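Local coordinates for DNA repair protein rad60 (PDB 3GOE) that is required to repair DNA double-strand breaks by recombination between sister chromatids and is represented by its SUMO-like domain, at residues Glu20-Ser25 with Cys40-Ile45; Phe30-Leu35 with Ile51-Glu56; Glu58-Asn63 with Asp75-Val80. All coordinates share one frame; numbering follows the deposited sequence.

Contact 1: Glu20-Ser25 with Cys40-Ile45; sequences EDLRLS and CTEVKI. With CA (calcium ion), chain B.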
loop_
_atom_site.group_PDB
_atom_site.type_symbol
_atom_site.label_atom_id
_atom_site.label_comp_id
_atom_site.label_asym_id
_atom_site.label_seq_id
_atom_site.Cartn_x
_atom_site.Cartn_y
_atom_site.Cartn_z
ATOM N N GLU A 20 9.454 -9.915 3.148
ATOM C CA GLU A 20 9.339 -10.271 1.723
ATOM C C GLU A 20 8.766 -9.102 0.952
ATOM O O GLU A 20 7.743 -8.542 1.313
ATOM C CB GLU A 20 8.451 -11.495 1.479
ATOM C CG GLU A 20 8.229 -11.957 0.028
ATOM C CD GLU A 20 7.242 -13.082 -0.217
ATOM O OE1 GLU A 20 6.518 -13.493 0.737
ATOM O OE2 GLU A 20 7.094 -13.701 -1.331
ATOM N N ASP A 21 9.432 -8.730 -0.116
ATOM C CA ASP A 21 8.890 -7.707 -0.980
ATOM C C ASP A 21 7.667 -8.300 -1.630
ATOM O O ASP A 21 7.589 -9.542 -1.705
ATOM C CB ASP A 21 9.932 -7.310 -2.022
ATOM C CG ASP A 21 11.171 -6.673 -1.458
ATOM O OD1 ASP A 21 11.292 -6.438 -0.246
ATOM O OD2 ASP A 21 12.039 -6.430 -2.312
ATOM N N LEU A 22 6.733 -7.460 -2.044
ATOM C CA LEU A 22 5.498 -7.948 -2.628
ATOM C C LEU A 22 4.952 -6.955 -3.651
ATOM O O LEU A 22 4.806 -5.802 -3.330
ATOM C CB LEU A 22 4.492 -8.172 -1.508
ATOM C CG LEU A 22 3.149 -8.760 -1.941
ATOM C CD1 LEU A 22 3.339 -10.192 -2.379
ATOM C CD2 LEU A 22 2.067 -8.660 -0.858
ATOM N N ARG A 23 4.547 -7.438 -4.780
ATOM C CA ARG A 23 3.820 -6.670 -5.736
ATOM C C ARG A 23 2.273 -6.997 -5.543
ATOM O O ARG A 23 1.915 -8.151 -5.575
ATOM C CB ARG A 23 4.516 -6.996 -7.041
ATOM C CG ARG A 23 4.407 -5.920 -8.056
ATOM C CD ARG A 23 4.939 -6.619 -9.361
ATOM N NE ARG A 23 6.293 -6.180 -9.411
ATOM C CZ ARG A 23 6.477 -4.905 -9.761
ATOM N NH1 ARG A 23 5.468 -4.107 -10.093
ATOM N NH2 ARG A 23 7.684 -4.483 -9.783
ATOM N N LEU A 24 1.428 -6.031 -5.273
ATOM C CA LEU A 24 -0.010 -6.176 -4.960
ATOM C C LEU A 24 -0.841 -5.373 -5.911
ATOM O O LEU A 24 -0.390 -4.329 -6.334
ATOM C CB LEU A 24 -0.445 -5.733 -3.492
ATOM C CG LEU A 24 0.289 -6.249 -2.378
ATOM C CD1 LEU A 24 1.634 -5.530 -2.255
ATOM C CD2 LEU A 24 -0.553 -5.940 -1.168
ATOM N N SER A 25 -2.035 -5.831 -6.215
ATOM C CA SER A 25 -2.980 -5.055 -7.010
ATOM C C SER A 25 -4.134 -4.804 -6.049
ATOM O O SER A 25 -4.873 -5.685 -5.630
ATOM C CB SER A 25 -3.398 -5.808 -8.221
ATOM O OG SER A 25 -3.762 -7.149 -7.960
ATOM N N CYS A 40 0.369 -7.818 4.970
ATOM C CA CYS A 40 0.714 -8.725 6.060
ATOM C C CYS A 40 0.102 -10.103 5.861
ATOM O O CYS A 40 0.786 -11.109 6.155
ATOM C CB CYS A 40 0.275 -8.144 7.412
ATOM S SG CYS A 40 1.283 -6.730 7.936
ATOM N N THR A 41 -1.144 -10.215 5.439
ATOM C CA THR A 41 -1.707 -11.545 5.207
ATOM C C THR A 41 -1.045 -12.197 3.988
ATOM O O THR A 41 -0.924 -13.455 3.990
ATOM C CB THR A 41 -3.222 -11.561 5.087
ATOM O OG1 THR A 41 -3.721 -10.704 4.071
ATOM C CG2 THR A 41 -3.930 -11.190 6.384
ATOM N N GLU A 42 -0.623 -11.474 3.006
ATOM C CA GLU A 42 -0.006 -12.077 1.823
ATOM C C GLU A 42 1.369 -12.618 2.135
ATOM O O GLU A 42 1.751 -13.684 1.639
ATOM C CB GLU A 42 0.067 -11.054 0.683
ATOM C CG GLU A 42 -1.252 -10.727 0.046
ATOM C CD GLU A 42 -1.785 -11.899 -0.717
ATOM O OE1 GLU A 42 -1.031 -12.511 -1.466
ATOM O OE2 GLU A 42 -2.923 -12.298 -0.575
ATOM N N VAL A 43 2.153 -11.936 2.959
ATOM C CA VAL A 43 3.499 -12.414 3.276
ATOM C C VAL A 43 3.538 -13.161 4.602
ATOM O O VAL A 43 4.586 -13.669 5.004
ATOM C CB VAL A 43 4.539 -11.286 3.238
ATOM C CG1 VAL A 43 4.599 -10.559 1.869
ATOM C CG2 VAL A 43 4.405 -10.291 4.346
ATOM N N LYS A 44 2.441 -13.233 5.302
ATOM C CA LYS A 44 2.227 -14.024 6.533
ATOM C C LYS A 44 3.024 -13.485 7.708
ATOM O O LYS A 44 3.510 -14.243 8.561
ATOM C CB LYS A 44 2.479 -15.519 6.307
ATOM C CG LYS A 44 1.530 -16.072 5.178
ATOM C CD LYS A 44 1.588 -17.594 5.080
ATOM C CE LYS A 44 0.674 -18.107 3.930
ATOM N NZ LYS A 44 -0.377 -17.090 3.661
ATOM N N ILE A 45 3.084 -12.171 7.836
ATOM C CA ILE A 45 3.603 -11.521 9.038
ATOM C C ILE A 45 2.457 -10.967 9.831
ATOM O O ILE A 45 1.348 -10.715 9.297
ATOM C CB ILE A 45 4.664 -10.463 8.760
ATOM C CG1 ILE A 45 4.134 -9.212 8.101
ATOM C CG2 ILE A 45 5.827 -11.086 7.982
ATOM C CD1 ILE A 45 5.108 -8.070 7.965
HETATM CA CA CA B . 12.819 -7.516 1.138
HETATM O O HOH W 1 7.030 -13.891 3.513
HETATM O O HOH W 2 13.843 -8.820 2.523
HETATM O O HOH W 3 13.966 -6.356 0.439
#

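Contact 2: Phe30-Leu35 with Ile51-Glu56; sequences FTVKDL and IRLEFE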
loop_
_atom_site.group_PDB
_atom_site.type_symbol
_atom_site.label_atom_id
_atom_site.label_comp_id
_atom_site.label_asym_id
_atom_site.label_seq_id
_atom_site.Cartn_x
_atom_site.Cartn_y
_atom_site.Cartn_z
ATOM N N PHE A 30 -9.331 1.202 -0.862
ATOM C CA PHE A 30 -8.758 0.754 0.381
ATOM C C PHE A 30 -8.042 1.920 1.051
ATOM O O PHE A 30 -7.468 2.748 0.366
ATOM C CB PHE A 30 -7.746 -0.385 0.134
ATOM C CG PHE A 30 -8.230 -1.789 -0.035
ATOM C CD1 PHE A 30 -9.566 -2.024 -0.302
ATOM C CD2 PHE A 30 -7.347 -2.852 0.079
ATOM C CE1 PHE A 30 -10.023 -3.364 -0.511
ATOM C CE2 PHE A 30 -7.757 -4.160 -0.148
ATOM C CZ PHE A 30 -9.099 -4.357 -0.405
ATOM N N THR A 31 -7.980 1.883 2.359
ATOM C CA THR A 31 -7.067 2.758 3.054
ATOM C C THR A 31 -5.636 2.230 3.016
ATOM O O THR A 31 -5.361 1.091 2.687
ATOM C CB THR A 31 -7.511 2.974 4.527
ATOM O OG1 THR A 31 -7.513 1.741 5.147
ATOM C CG2 THR A 31 -8.829 3.666 4.603
ATOM N N VAL A 32 -4.706 3.109 3.369
ATOM C CA VAL A 32 -3.327 2.713 3.565
ATOM C C VAL A 32 -3.241 1.615 4.621
ATOM O O VAL A 32 -2.499 0.649 4.445
ATOM C CB VAL A 32 -2.481 3.966 3.914
ATOM C CG1 VAL A 32 -1.130 3.596 4.452
ATOM C CG2 VAL A 32 -2.431 4.857 2.672
ATOM N N LYS A 33 -4.020 1.722 5.699
ATOM C CA LYS A 33 -4.028 0.653 6.701
ATOM C C LYS A 33 -4.499 -0.656 6.081
ATOM O O LYS A 33 -3.930 -1.718 6.361
ATOM C CB LYS A 33 -4.918 1.048 7.893
ATOM C CG LYS A 33 -4.814 0.043 9.027
ATOM C CD LYS A 33 -5.666 0.442 10.179
ATOM C CE LYS A 33 -5.079 1.364 11.175
ATOM N NZ LYS A 33 -6.000 1.153 12.371
ATOM N N ASP A 34 -5.522 -0.635 5.254
ATOM C CA ASP A 34 -6.016 -1.804 4.567
ATOM C C ASP A 34 -4.882 -2.417 3.725
ATOM O O ASP A 34 -4.703 -3.634 3.675
ATOM C CB ASP A 34 -7.180 -1.467 3.662
ATOM C CG ASP A 34 -8.492 -1.128 4.298
ATOM O OD1 ASP A 34 -8.788 -1.662 5.399
ATOM O OD2 ASP A 34 -9.270 -0.388 3.663
ATOM N N LEU A 35 -4.147 -1.567 2.984
ATOM C CA LEU A 35 -3.023 -2.023 2.178
ATOM C C LEU A 35 -1.997 -2.748 3.047
ATOM O O LEU A 35 -1.487 -3.806 2.666
ATOM C CB LEU A 35 -2.421 -0.819 1.448
ATOM C CG LEU A 35 -1.117 -1.052 0.682
ATOM C CD1 LEU A 35 -1.216 -2.195 -0.329
ATOM C CD2 LEU A 35 -0.690 0.256 0.025
ATOM N N ILE A 51 3.484 -0.649 12.021
ATOM C CA ILE A 51 3.988 -0.774 10.647
ATOM C C ILE A 51 3.576 0.471 9.894
ATOM O O ILE A 51 2.438 0.929 10.002
ATOM C CB ILE A 51 3.423 -2.024 9.948
ATOM C CG1 ILE A 51 3.765 -3.311 10.730
ATOM C CG2 ILE A 51 3.899 -2.078 8.492
ATOM C CD1 ILE A 51 3.046 -4.557 10.188
ATOM N N ARG A 52 4.490 1.049 9.109
ATOM C CA ARG A 52 4.244 2.216 8.319
ATOM C C ARG A 52 4.677 1.988 6.872
ATOM O O ARG A 52 5.551 1.180 6.594
ATOM C CB ARG A 52 4.970 3.456 8.862
ATOM C CG ARG A 52 4.586 3.926 10.229
ATOM C CD ARG A 52 5.333 5.168 10.691
ATOM N NE ARG A 52 6.762 4.932 10.561
ATOM C CZ ARG A 52 7.680 4.886 11.508
ATOM N NH1 ARG A 52 8.935 4.645 11.132
ATOM N NH2 ARG A 52 7.428 5.079 12.804
ATOM N N LEU A 53 4.052 2.738 5.975
ATOM C CA LEU A 53 4.474 2.823 4.588
ATOM C C LEU A 53 5.055 4.181 4.281
ATOM O O LEU A 53 4.478 5.176 4.678
ATOM C CB LEU A 53 3.345 2.570 3.603
ATOM C CG LEU A 53 2.637 1.251 3.684
ATOM C CD1 LEU A 53 1.580 1.127 2.598
ATOM C CD2 LEU A 53 3.575 0.050 3.652
ATOM N N GLU A 54 6.208 4.193 3.644
ATOM C CA GLU A 54 6.881 5.430 3.205
ATOM C C GLU A 54 6.845 5.522 1.687
ATOM O O GLU A 54 7.160 4.541 1.013
ATOM C CB GLU A 54 8.315 5.477 3.726
ATOM C CG GLU A 54 9.256 6.636 3.403
ATOM C CD GLU A 54 10.421 6.500 4.382
ATOM O OE1 GLU A 54 10.234 6.575 5.622
ATOM O OE2 GLU A 54 11.546 6.316 3.855
ATOM N N PHE A 55 6.478 6.687 1.219
ATOM C CA PHE A 55 6.379 6.959 -0.214
ATOM C C PHE A 55 7.178 8.198 -0.491
ATOM O O PHE A 55 6.867 9.239 0.072
ATOM C CB PHE A 55 4.937 7.121 -0.627
ATOM C CG PHE A 55 4.725 7.458 -2.084
ATOM C CD1 PHE A 55 5.292 6.716 -3.104
ATOM C CD2 PHE A 55 4.019 8.560 -2.434
ATOM C CE1 PHE A 55 5.154 7.004 -4.464
ATOM C CE2 PHE A 55 3.756 8.869 -3.732
ATOM C CZ PHE A 55 4.337 8.138 -4.764
ATOM N N GLU A 56 8.233 8.073 -1.303
ATOM C CA GLU A 56 9.089 9.208 -1.608
ATOM C C GLU A 56 9.554 9.893 -0.356
ATOM O O GLU A 56 9.653 11.117 -0.218
ATOM C CB GLU A 56 8.303 10.148 -2.557
ATOM C CG GLU A 56 8.072 9.375 -3.857
ATOM C CD GLU A 56 7.094 10.022 -4.814
ATOM O OE1 GLU A 56 5.965 10.453 -4.457
ATOM O OE2 GLU A 56 7.538 10.048 -5.993
#

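Contact 3: Glu58-Asn63 with Asp75-Val80; sequences EWLDPN and DQVSVV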
loop_
_atom_site.group_PDB
_atom_site.type_symbol
_atom_site.label_atom_id
_atom_site.label_comp_id
_atom_site.label_asym_id
_atom_site.label_seq_id
_atom_site.Cartn_x
_atom_site.Cartn_y
_atom_site.Cartn_z
ATOM N N GLU A 58 8.192 10.094 2.550
ATOM C CA GLU A 58 7.137 10.600 3.387
ATOM C C GLU A 58 6.236 9.527 3.972
ATOM O O GLU A 58 5.941 8.592 3.232
ATOM C CB GLU A 58 6.290 11.590 2.537
ATOM C CG GLU A 58 7.026 12.112 1.306
ATOM C CD GLU A 58 6.448 13.308 0.581
ATOM O OE1 GLU A 58 5.198 13.404 0.435
ATOM O OE2 GLU A 58 7.256 14.168 0.144
ATOM N N TRP A 59 5.809 9.594 5.234
ATOM C CA TRP A 59 4.935 8.592 5.802
ATOM C C TRP A 59 3.540 8.736 5.256
ATOM O O TRP A 59 2.958 9.840 5.314
ATOM C CB TRP A 59 4.841 8.711 7.381
ATOM C CG TRP A 59 6.139 8.439 8.027
ATOM C CD1 TRP A 59 6.699 9.341 8.906
ATOM C CD2 TRP A 59 7.003 7.314 7.899
ATOM N NE1 TRP A 59 7.877 8.818 9.325
ATOM C CE2 TRP A 59 8.079 7.587 8.730
ATOM C CE3 TRP A 59 7.008 6.111 7.198
ATOM C CZ2 TRP A 59 9.136 6.694 8.863
ATOM C CZ3 TRP A 59 8.033 5.214 7.310
ATOM C CH2 TRP A 59 9.091 5.539 8.153
ATOM N N LEU A 60 2.944 7.651 4.764
ATOM C CA LEU A 60 1.562 7.675 4.329
ATOM C C LEU A 60 0.656 7.581 5.544
ATOM O O LEU A 60 0.870 6.802 6.466
ATOM C CB LEU A 60 1.316 6.520 3.375
ATOM C CG LEU A 60 2.028 6.590 2.042
ATOM C CD1 LEU A 60 1.783 5.326 1.226
ATOM C CD2 LEU A 60 1.599 7.764 1.220
ATOM N N ASP A 61 -0.438 8.383 5.535
ATOM C CA ASP A 61 -1.410 8.359 6.601
ATOM C C ASP A 61 -2.230 7.089 6.523
ATOM O O ASP A 61 -2.904 6.858 5.516
ATOM C CB ASP A 61 -2.310 9.564 6.480
ATOM C CG ASP A 61 -3.360 9.743 7.560
ATOM O OD1 ASP A 61 -3.696 8.779 8.241
ATOM O OD2 ASP A 61 -3.863 10.880 7.676
ATOM N N PRO A 62 -2.217 6.253 7.555
ATOM C CA PRO A 62 -2.950 4.969 7.488
ATOM C C PRO A 62 -4.432 5.146 7.240
ATOM O O PRO A 62 -5.083 4.213 6.762
ATOM C CB PRO A 62 -2.692 4.319 8.848
ATOM C CG PRO A 62 -2.274 5.414 9.724
ATOM C CD PRO A 62 -1.500 6.384 8.843
ATOM N N ASN A 63 -4.988 6.301 7.611
ATOM C CA ASN A 63 -6.421 6.481 7.495
ATOM C C ASN A 63 -6.862 7.067 6.161
ATOM O O ASN A 63 -8.088 7.185 5.931
ATOM C CB ASN A 63 -6.949 7.315 8.675
ATOM C CG ASN A 63 -6.719 6.609 9.979
ATOM O OD1 ASN A 63 -6.733 5.414 10.078
ATOM N ND2 ASN A 63 -6.518 7.360 11.010
ATOM N N ASP A 75 3.653 2.512 -8.827
ATOM C CA ASP A 75 4.463 3.132 -7.858
ATOM C C ASP A 75 5.030 2.108 -6.854
ATOM O O ASP A 75 4.541 0.976 -6.770
ATOM C CB ASP A 75 3.763 4.260 -7.118
ATOM C CG ASP A 75 3.772 5.557 -7.872
ATOM O OD1 ASP A 75 4.630 5.793 -8.750
ATOM O OD2 ASP A 75 2.899 6.438 -7.574
ATOM N N GLN A 76 6.069 2.566 -6.157
ATOM C CA GLN A 76 6.713 1.739 -5.177
ATOM C C GLN A 76 6.733 2.458 -3.831
ATOM O O GLN A 76 6.834 3.663 -3.795
ATOM C CB GLN A 76 8.111 1.305 -5.581
ATOM C CG GLN A 76 9.030 2.418 -5.908
ATOM C CD GLN A 76 10.194 1.842 -6.725
ATOM O OE1 GLN A 76 10.799 0.852 -6.348
ATOM N NE2 GLN A 76 10.560 2.505 -7.847
ATOM N N VAL A 77 6.578 1.662 -2.783
ATOM C CA VAL A 77 6.597 2.155 -1.414
ATOM C C VAL A 77 7.500 1.241 -0.580
ATOM O O VAL A 77 7.776 0.100 -0.912
ATOM C CB VAL A 77 5.210 2.238 -0.764
ATOM C CG1 VAL A 77 4.288 3.166 -1.540
ATOM C CG2 VAL A 77 4.705 0.835 -0.694
ATOM N N SER A 78 7.962 1.790 0.545
ATOM C CA SER A 78 8.750 1.060 1.512
ATOM C C SER A 78 7.912 0.692 2.742
ATOM O O SER A 78 7.246 1.550 3.296
ATOM C CB SER A 78 9.949 1.859 1.948
ATOM O OG SER A 78 10.854 2.096 0.903
ATOM N N VAL A 79 7.964 -0.556 3.146
ATOM C CA VAL A 79 7.361 -1.014 4.367
ATOM C C VAL A 79 8.370 -0.897 5.500
ATOM O O VAL A 79 9.459 -1.506 5.381
ATOM C CB VAL A 79 6.917 -2.483 4.227
ATOM C CG1 VAL A 79 6.234 -2.922 5.518
ATOM C CG2 VAL A 79 6.068 -2.673 3.004
ATOM N N VAL A 80 8.018 -0.207 6.557
ATOM C CA VAL A 80 8.906 -0.015 7.729
ATOM C C VAL A 80 8.251 -0.704 8.893
ATOM O O VAL A 80 7.167 -0.329 9.313
ATOM C CB VAL A 80 9.160 1.450 7.970
ATOM C CG1 VAL A 80 10.043 1.610 9.214
ATOM C CG2 VAL A 80 9.758 2.117 6.753
#

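Contact 1: Glu20-Ser25 with Cys40-Ile45
Glu20 opens the contact with the end of helix 32-43 by laying its side chain alongside Val43, the two running past each other in opposite directions. The chain is fully extended, with CG anti to the backbone N (chi1 179°), and this carries OE1 to 3.7 Å from Val43 CG1. A long acid suits the spot: its CB and OE1 lie along Val43 CG1, at an exposed position that a charge can occupy. A water gives a hydrogen bond to Glu20 OE1 at 2.9 Å and a second one, of the same length, to Val43 O, so it ties the carboxylate to a carbonyl at the helix end. Asp21 points away from the helix and binds calcium through OD1 at 2.3 Å, together with the backbone oxygens of Ser16 and Ser19 and with water; a short acid brings a carboxylate oxygen to a metal already met by nearby carbonyls. Leu22, the first residue of the strand, faces the helix again. Its CD2 meets Glu42 CB at 3.5 Å, the two side chains crossing at about a right angle, and its CB lies 4.1 Å from Val43 CG1. Glu42 bends at chi2 (-69°) and offers its aliphatic stem to the leucine. Leu24, further along, packs on Leu35 and Arg38. The helix closes just beyond Val43 with Lys44 at positive phi and Ile45 N bonded to Cys40 O at 3.0 Å. A helix lying across the first hairpin of a mixed sheet is the hallmark of the beta-grasp fold of ubiquitin and SUMO.

Contact 2: Phe30-Leu35 with Ile51-Glu56
The backbone N of Thr31 gives a 2.9 Å hydrogen bond to Asp34 OD2, with an N-H...O angle of 161°, meeting the oxygen on its anti side and somewhat out of the carboxylate plane. In return Asp34 N donates to Thr31 OG1 at 3.1 Å, and the reciprocal pair makes a capping box at the start of helix 32-43 of this beta-grasp domain. Threonine suits the N-cap because its short hydroxyl reaches forward to a first-turn amide that has no carbonyl of a preceding helical turn to bond to; aspartate reaches back to the N-cap amide. Val32 points toward strand 52-55, while Leu35, three residues on, reaches it with the end of its side chain. Both meet Leu53, whose CG stands beside the backbone N and anti to the carbonyl carbon (chi1 -59°), sending the branched end off the sheet. All three residues are buried, so only hydrocarbon meets at the interface, and Ile36 and Val79 pack on the same leucine. Val32 runs past Leu53 in the opposite sense, its CG1 lying 4.1 Å from Leu53 CD1. That same CD1 methyl comes closer to the second helix residue, lying 3.5 Å from Leu35 CD2.

Contact 3: Glu58-Asn63 with Asp75-Val80
Trp59 and Leu60 reach Val80 and Val77 over an intervening strand: in this beta-grasp sheet, 52-55 lies between 58-59 and 76-80. The nearest CA atoms, those of Leu60 and Val77, are therefore 9.4 Å apart, and side chains alone make the contact, once on each face of the sheet. On the outer face, Trp59 has CG beside the backbone N (chi1 -64°), and chi2 then sets the indole so that the edge of its six-membered ring faces Val80. Val80 meets that edge in the ring plane with CG2, the branch beside its backbone N, while CG1 stands anti to that N; CG2 lies 3.6 Å from Trp59 CZ3 and 3.8 Å from Trp59 CH2, and the two side chains cross at about a right angle. A broad indole can span the distance on this exposed side, and Arg52 of the middle strand makes a cation-pi interaction with it. On the face toward the helix, Leu60 points its branched end inward, where Val32 and Leu71 also pack on it. Its CD1 comes to 4.3 Å from CG1 of Val77, a compact beta-branched residue suited to a buried strand position. After Leu60 the chain turns. Aspartate fits here because its carboxylate can reach an amide two residues on, forming an Asx turn: with its side chain extended (chi1 -177°), Asp61 OD1 accepts from Asn63 N at 2.9 Å, the N-H arriving from above the carboxylate plane.

How the contacts relate
The three contacts tie together one small beta-grasp domain. Contacts 1 and 2 share helix 32-43, using its last and first turns respectively; their centres are 12 Å apart and their segments alternate along the chain, as expected when one helix packs on strands that come before and after it. Contacts 2 and 3 follow in series and lie only 4 Å apart between centres, joined through neighbouring strands, where Arg52 O and Val80 N probably hydrogen-bond. Contacts 1 and 3, 14 Å apart between centres, do not touch but reach the same sheet. The helix thus joins edge strand 22-27 to inner strand 52-55, in a domain whose mimicry of SUMO promotes DNA repair.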